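Local coordinates for protein ribokinase (Thermotoga maritima, PDB 1VM7) that probably phosphorylates ribose at its O-5 with ATP and magnesium, yielding D-ribose 5-phosphate, at residues K210-F215 with V223-G228; V232-K237 with N273-V278. One frame throughout, in Å; residues are numbered along the deposited sequence.

Contact 1: residues K210-F215 with V223-G228; sequences KAAEKF and VIVKLG
Ala212 of helix 208-217 packs on Val223 of strand 222-226, in the three-layer alpha/beta/alpha fold of the PfkB carbohydrate kinases. The helix and strand close a beta-alpha-beta crossover that starts from the parallel neighbour strand 186-187. Over the short segments their axes run nearly antiparallel, at 151°, and come within 8.9 Å. The interface is small, apolar and buried. No hydrogen bond crosses it.

The side chain of Val223 carries most of the contact. Its CB lies 3.8 Å from Ala212 CB, so the two side chains meet at their roots. Beyond CB the valine forks. CG1 stands anti to the backbone N (chi1 -173°) and also reaches Ala212 CB, at 3.8 Å. CG2 takes the other side, beside the backbone N, and meets the helix backbone and the next turn. It comes within 3.3 Å of Ala212 O, a close methyl-carbonyl approach. The same methyl lies 3.9 Å from Phe215 CB. CG1 thus stays on the alanine methyl, while CG2 lies against Ala212 O and Phe215 CB.

With only a methyl at Ala212, helix and strand backbones come close here: Ala212 CA and Val223 CA are 5.7 Å apart. Phe215 shares only its root with Val223. Its CG is anti to the carbonyl carbon (chi1 -81°), and the ring leads away from the strand. There it meets Phe202 edge-to-face and also touches the ring of Phe181. Ile194 of helix 191-202 touches both Ala211 and Val225, so a second helix covers this face of the strand.

The strand then runs into the predicted ATP-binding residues Lys226, Leu227 and Gly228. Val225 marks the limit of the contact: its CG2 lies 4.4 Å from Ala212 CB.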
loop_
_atom_site.group_PDB
_atom_site.type_symbol
_atom_site.label_atom_id
_atom_site.label_comp_id
_atom_site.label_asym_id
_atom_site.label_seq_id
_atom_site.Cartn_x
_atom_site.Cartn_y
_atom_site.Cartn_z
ATOM N N LYS A 210 10.028 -25.977 30.030
ATOM C CA LYS A 210 11.375 -26.508 29.807
ATOM C C LYS A 210 12.219 -25.592 28.951
ATOM O O LYS A 210 13.421 -25.501 29.169
ATOM C CB LYS A 210 11.326 -27.902 29.176
ATOM C CG LYS A 210 12.653 -28.629 29.126
ATOM C CD LYS A 210 12.951 -29.368 30.448
ATOM C CE LYS A 210 13.647 -28.435 31.444
ATOM N NZ LYS A 210 14.027 -29.273 32.594
ATOM N N ALA A 211 11.591 -24.942 27.969
ATOM C CA ALA A 211 12.281 -24.007 27.084
ATOM C C ALA A 211 12.703 -22.757 27.868
ATOM O O ALA A 211 13.841 -22.260 27.743
ATOM C CB ALA A 211 11.375 -23.589 25.935
ATOM N N ALA A 212 11.755 -22.231 28.651
ATOM C CA ALA A 212 12.004 -21.065 29.459
ATOM C C ALA A 212 13.189 -21.333 30.372
ATOM O O ALA A 212 14.052 -20.453 30.526
ATOM C CB ALA A 212 10.794 -20.699 30.257
ATOM N N GLU A 213 13.234 -22.540 30.945
ATOM C CA GLU A 213 14.336 -22.947 31.799
ATOM C C GLU A 213 15.658 -22.933 31.072
ATOM O O GLU A 213 16.661 -22.521 31.631
ATOM C CB GLU A 213 14.115 -24.334 32.354
ATOM C CG GLU A 213 13.320 -24.377 33.641
ATOM C CD GLU A 213 13.568 -25.681 34.406
ATOM O OE1 GLU A 213 14.136 -26.632 33.813
ATOM O OE2 GLU A 213 13.230 -25.748 35.610
ATOM N N LYS A 214 15.672 -23.406 29.834
ATOM C CA LYS A 214 16.919 -23.427 29.080
ATOM C C LYS A 214 17.401 -22.044 28.786
ATOM O O LYS A 214 18.594 -21.808 28.766
ATOM C CB LYS A 214 16.791 -24.217 27.801
ATOM C CG LYS A 214 16.632 -25.637 28.110
ATOM C CD LYS A 214 16.517 -26.545 26.927
ATOM C CE LYS A 214 16.485 -27.948 27.431
ATOM N NZ LYS A 214 17.650 -28.223 28.373
ATOM N N PHE A 215 16.484 -21.116 28.553
ATOM C CA PHE A 215 16.904 -19.746 28.346
ATOM C C PHE A 215 17.574 -19.166 29.593
ATOM O O PHE A 215 18.579 -18.462 29.495
ATOM C CB PHE A 215 15.749 -18.883 27.866
ATOM C CG PHE A 215 15.509 -19.020 26.407
ATOM C CD1 PHE A 215 16.501 -18.628 25.502
ATOM C CD2 PHE A 215 14.335 -19.570 25.926
ATOM C CE1 PHE A 215 16.321 -18.761 24.142
ATOM C CE2 PHE A 215 14.140 -19.711 24.552
ATOM C CZ PHE A 215 15.139 -19.301 23.655
ATOM N N VAL A 223 12.157 -15.367 32.153
ATOM C CA VAL A 223 11.332 -15.580 30.956
ATOM C C VAL A 223 9.859 -15.348 31.279
ATOM O O VAL A 223 9.322 -15.920 32.211
ATOM C CB VAL A 223 11.482 -17.006 30.356
ATOM C CG1 VAL A 223 10.711 -17.081 29.011
ATOM C CG2 VAL A 223 12.950 -17.357 30.164
ATOM N N ILE A 224 9.209 -14.510 30.483
ATOM C CA ILE A 224 7.767 -14.317 30.595
ATOM C C ILE A 224 7.151 -14.864 29.330
ATOM O O ILE A 224 7.332 -14.308 28.253
ATOM C CB ILE A 224 7.385 -12.838 30.739
ATOM C CG1 ILE A 224 8.028 -12.241 31.992
ATOM C CG2 ILE A 224 5.865 -12.676 30.809
ATOM C CD1 ILE A 224 7.869 -10.735 32.067
ATOM N N VAL A 225 6.424 -15.960 29.450
ATOM C CA VAL A 225 5.788 -16.529 28.275
ATOM C C VAL A 225 4.339 -16.063 28.210
ATOM O O VAL A 225 3.552 -16.391 29.071
ATOM C CB VAL A 225 5.849 -18.060 28.248
ATOM C CG1 VAL A 225 5.433 -18.577 26.871
ATOM C CG2 VAL A 225 7.272 -18.557 28.607
ATOM N N LYS A 226 3.999 -15.305 27.172
ATOM C CA LYS A 226 2.633 -14.827 26.991
ATOM C C LYS A 226 1.807 -15.935 26.378
ATOM O O LYS A 226 2.070 -16.332 25.250
ATOM C CB LYS A 226 2.609 -13.608 26.085
ATOM C CG LYS A 226 3.629 -12.515 26.466
ATOM C CD LYS A 226 3.534 -11.316 25.515
ATOM C CE LYS A 226 4.914 -10.874 24.967
ATOM N NZ LYS A 226 4.778 -9.797 23.940
ATOM N N LEU A 227 0.806 -16.435 27.102
ATOM C CA LEU A 227 0.008 -17.583 26.612
ATOM C C LEU A 227 -1.410 -17.266 26.139
ATOM O O LEU A 227 -2.215 -18.174 26.021
ATOM C CB LEU A 227 -0.065 -18.704 27.667
ATOM C CG LEU A 227 1.223 -19.142 28.363
ATOM C CD1 LEU A 227 0.901 -20.166 29.454
ATOM C CD2 LEU A 227 2.197 -19.708 27.345
ATOM N N GLY A 228 -1.724 -16.004 25.855
ATOM C CA GLY A 228 -3.075 -15.648 25.377
ATOM C C GLY A 228 -4.113 -15.855 26.462
ATOM O O GLY A 228 -3.999 -15.255 27.536
#

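Contact 2: residues V232-K237 with N273-V278; sequences VLLVNK and NPEEAV
The ring of Pro274 meets Leu234 through its CB, 4.4 Å from Leu234 CD2, where helix 274-288 packs on strand 232-236 of the alpha/beta/alpha fold. Glu275 touches Leu234 through its aliphatic CG, 4.1 Å from Leu234 CD2. The two side chains cross at about a right angle. The Glu276 carboxylate is met from above its plane by Asn273 N, which lies 3.0 Å from Glu276 OE1 and 38° out of that plane. In return, Glu276 N gives a nearly straight bond (175°) to the amide oxygen Asn273 OD1, at 2.8 Å. These two bonds form a capping box at the start of helix 274-288.

Leu234 has its CG anti to the backbone N (chi1 176°), and one methyl, CD2, serves both Pro274 and Glu275. Phe243 of strand 239-243 touches Leu234, Glu275 and Val278, and extends the apolar layer. Ile224 backs Val232 and Leu234 from the other neighbouring strand. One turn along the helix, Val232 and Val278 slide past each other in opposite directions, with Val232 CG1 and Val278 CG1 4.2 Å apart.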
loop_
_atom_site.group_PDB
_atom_site.type_symbol
_atom_site.label_atom_id
_atom_site.label_comp_id
_atom_site.label_asym_id
_atom_site.label_seq_id
_atom_site.Cartn_x
_atom_site.Cartn_y
_atom_site.Cartn_z
ATOM N N VAL A 232 -0.080 -15.980 31.489
ATOM C CA VAL A 232 1.320 -15.719 31.332
ATOM C C VAL A 232 2.081 -16.617 32.292
ATOM O O VAL A 232 1.595 -16.943 33.372
ATOM C CB VAL A 232 1.610 -14.239 31.615
ATOM C CG1 VAL A 232 3.096 -13.977 31.565
ATOM C CG2 VAL A 232 0.890 -13.368 30.602
ATOM N N LEU A 233 3.269 -17.027 31.873
ATOM C CA LEU A 233 4.134 -17.804 32.720
ATOM C C LEU A 233 5.372 -16.991 33.021
ATOM O O LEU A 233 6.001 -16.483 32.095
ATOM C CB LEU A 233 4.507 -19.104 31.988
ATOM C CG LEU A 233 5.420 -20.074 32.715
ATOM C CD1 LEU A 233 4.712 -20.622 33.940
ATOM C CD2 LEU A 233 5.856 -21.210 31.757
ATOM N N LEU A 234 5.705 -16.852 34.304
ATOM C CA LEU A 234 6.965 -16.239 34.715
ATOM C C LEU A 234 7.884 -17.341 35.174
ATOM O O LEU A 234 7.503 -18.133 36.010
ATOM C CB LEU A 234 6.755 -15.242 35.863
ATOM C CG LEU A 234 8.007 -14.582 36.486
ATOM C CD1 LEU A 234 8.918 -13.898 35.450
ATOM C CD2 LEU A 234 7.610 -13.583 37.576
ATOM N N VAL A 235 9.090 -17.381 34.620
ATOM C CA VAL A 235 10.089 -18.373 34.986
ATOM C C VAL A 235 11.393 -17.660 35.307
ATOM O O VAL A 235 11.930 -16.911 34.485
ATOM C CB VAL A 235 10.337 -19.381 33.828
ATOM C CG1 VAL A 235 11.403 -20.429 34.202
ATOM C CG2 VAL A 235 9.036 -20.055 33.431
ATOM N N ASN A 236 11.882 -17.879 36.519
ATOM C CA ASN A 236 13.222 -17.446 36.905
ATOM C C ASN A 236 13.839 -18.467 37.861
ATOM O O ASN A 236 13.202 -19.479 38.180
ATOM C CB ASN A 236 13.173 -16.046 37.518
ATOM C CG ASN A 236 11.915 -15.809 38.344
ATOM O OD1 ASN A 236 11.519 -16.641 39.164
ATOM N ND2 ASN A 236 11.288 -14.666 38.130
ATOM N N LYS A 237 15.081 -18.219 38.281
ATOM C CA LYS A 237 15.771 -19.084 39.265
ATOM C C LYS A 237 14.920 -19.454 40.483
ATOM O O LYS A 237 15.016 -20.559 40.987
ATOM C CB LYS A 237 17.092 -18.462 39.741
ATOM C CG LYS A 237 17.005 -17.013 40.233
ATOM C CD LYS A 237 17.921 -16.813 41.440
ATOM C CE LYS A 237 17.955 -15.361 41.909
ATOM N NZ LYS A 237 18.828 -15.283 43.133
ATOM N N ASN A 273 7.244 -5.048 41.890
ATOM C CA ASN A 273 8.003 -6.291 41.691
ATOM C C ASN A 273 7.483 -7.017 40.454
ATOM O O ASN A 273 6.360 -6.757 40.012
ATOM C CB ASN A 273 8.004 -7.197 42.941
ATOM C CG ASN A 273 6.645 -7.821 43.251
ATOM O OD1 ASN A 273 5.951 -8.336 42.381
ATOM N ND2 ASN A 273 6.282 -7.805 44.531
ATOM N N PRO A 274 8.303 -7.914 39.875
ATOM C CA PRO A 274 7.954 -8.506 38.581
ATOM C C PRO A 274 6.604 -9.216 38.552
ATOM O O PRO A 274 5.941 -9.224 37.510
ATOM C CB PRO A 274 9.078 -9.519 38.334
ATOM C CG PRO A 274 10.218 -9.034 39.166
ATOM C CD PRO A 274 9.604 -8.403 40.370
ATOM N N GLU A 275 6.213 -9.816 39.675
ATOM C CA GLU A 275 4.919 -10.490 39.779
ATOM C C GLU A 275 3.792 -9.435 39.711
ATOM O O GLU A 275 2.828 -9.600 38.966
ATOM C CB GLU A 275 4.808 -11.366 41.071
ATOM C CG GLU A 275 5.629 -12.692 41.032
ATOM C CD GLU A 275 4.987 -13.869 41.796
ATOM O OE1 GLU A 275 4.359 -13.638 42.860
ATOM O OE2 GLU A 275 5.134 -15.049 41.352
ATOM N N GLU A 276 3.928 -8.350 40.478
ATOM C CA GLU A 276 2.997 -7.217 40.395
ATOM C C GLU A 276 2.959 -6.658 38.979
ATOM O O GLU A 276 1.885 -6.372 38.451
ATOM C CB GLU A 276 3.403 -6.096 41.358
ATOM C CG GLU A 276 3.266 -6.465 42.825
ATOM C CD GLU A 276 3.815 -5.404 43.754
ATOM O OE1 GLU A 276 4.651 -4.583 43.320
ATOM O OE2 GLU A 276 3.401 -5.391 44.933
ATOM N N ALA A 277 4.134 -6.501 38.373
ATOM C CA ALA A 277 4.220 -5.948 37.023
ATOM C C ALA A 277 3.539 -6.835 35.999
ATOM O O ALA A 277 2.936 -6.315 35.059
ATOM C CB ALA A 277 5.662 -5.691 36.612
ATOM N N VAL A 278 3.662 -8.161 36.156
ATOM C CA VAL A 278 2.940 -9.114 35.282
ATOM C C VAL A 278 1.440 -8.925 35.428
ATOM O O VAL A 278 0.712 -8.903 34.445
ATOM C CB VAL A 278 3.230 -10.630 35.554
ATOM C CG1 VAL A 278 2.185 -11.523 34.847
ATOM C CG2 VAL A 278 4.607 -11.037 35.073
#

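In the fold
Contacts 1 and 2 use neighbouring antiparallel strands of the large sheet, and their centres lie about 11 Å apart. Probable hydrogen bonds join the strands: Val225 N to Leu233 O at 2.7 Å, and Val223 N to Val235 O at 2.8 Å. The helices cover opposite faces of the sheet. Leu233 and Val235 point to the layer of helix 208-217, while Val232 and Leu234 face helix 274-288. The turn between the strands holds residues of the predicted ATP site. The side chain of Val225 is about 6 Å from that of Asn190, and the side chain of Val232 is about 9 Å from Gly257, both predicted ATP-binding residues.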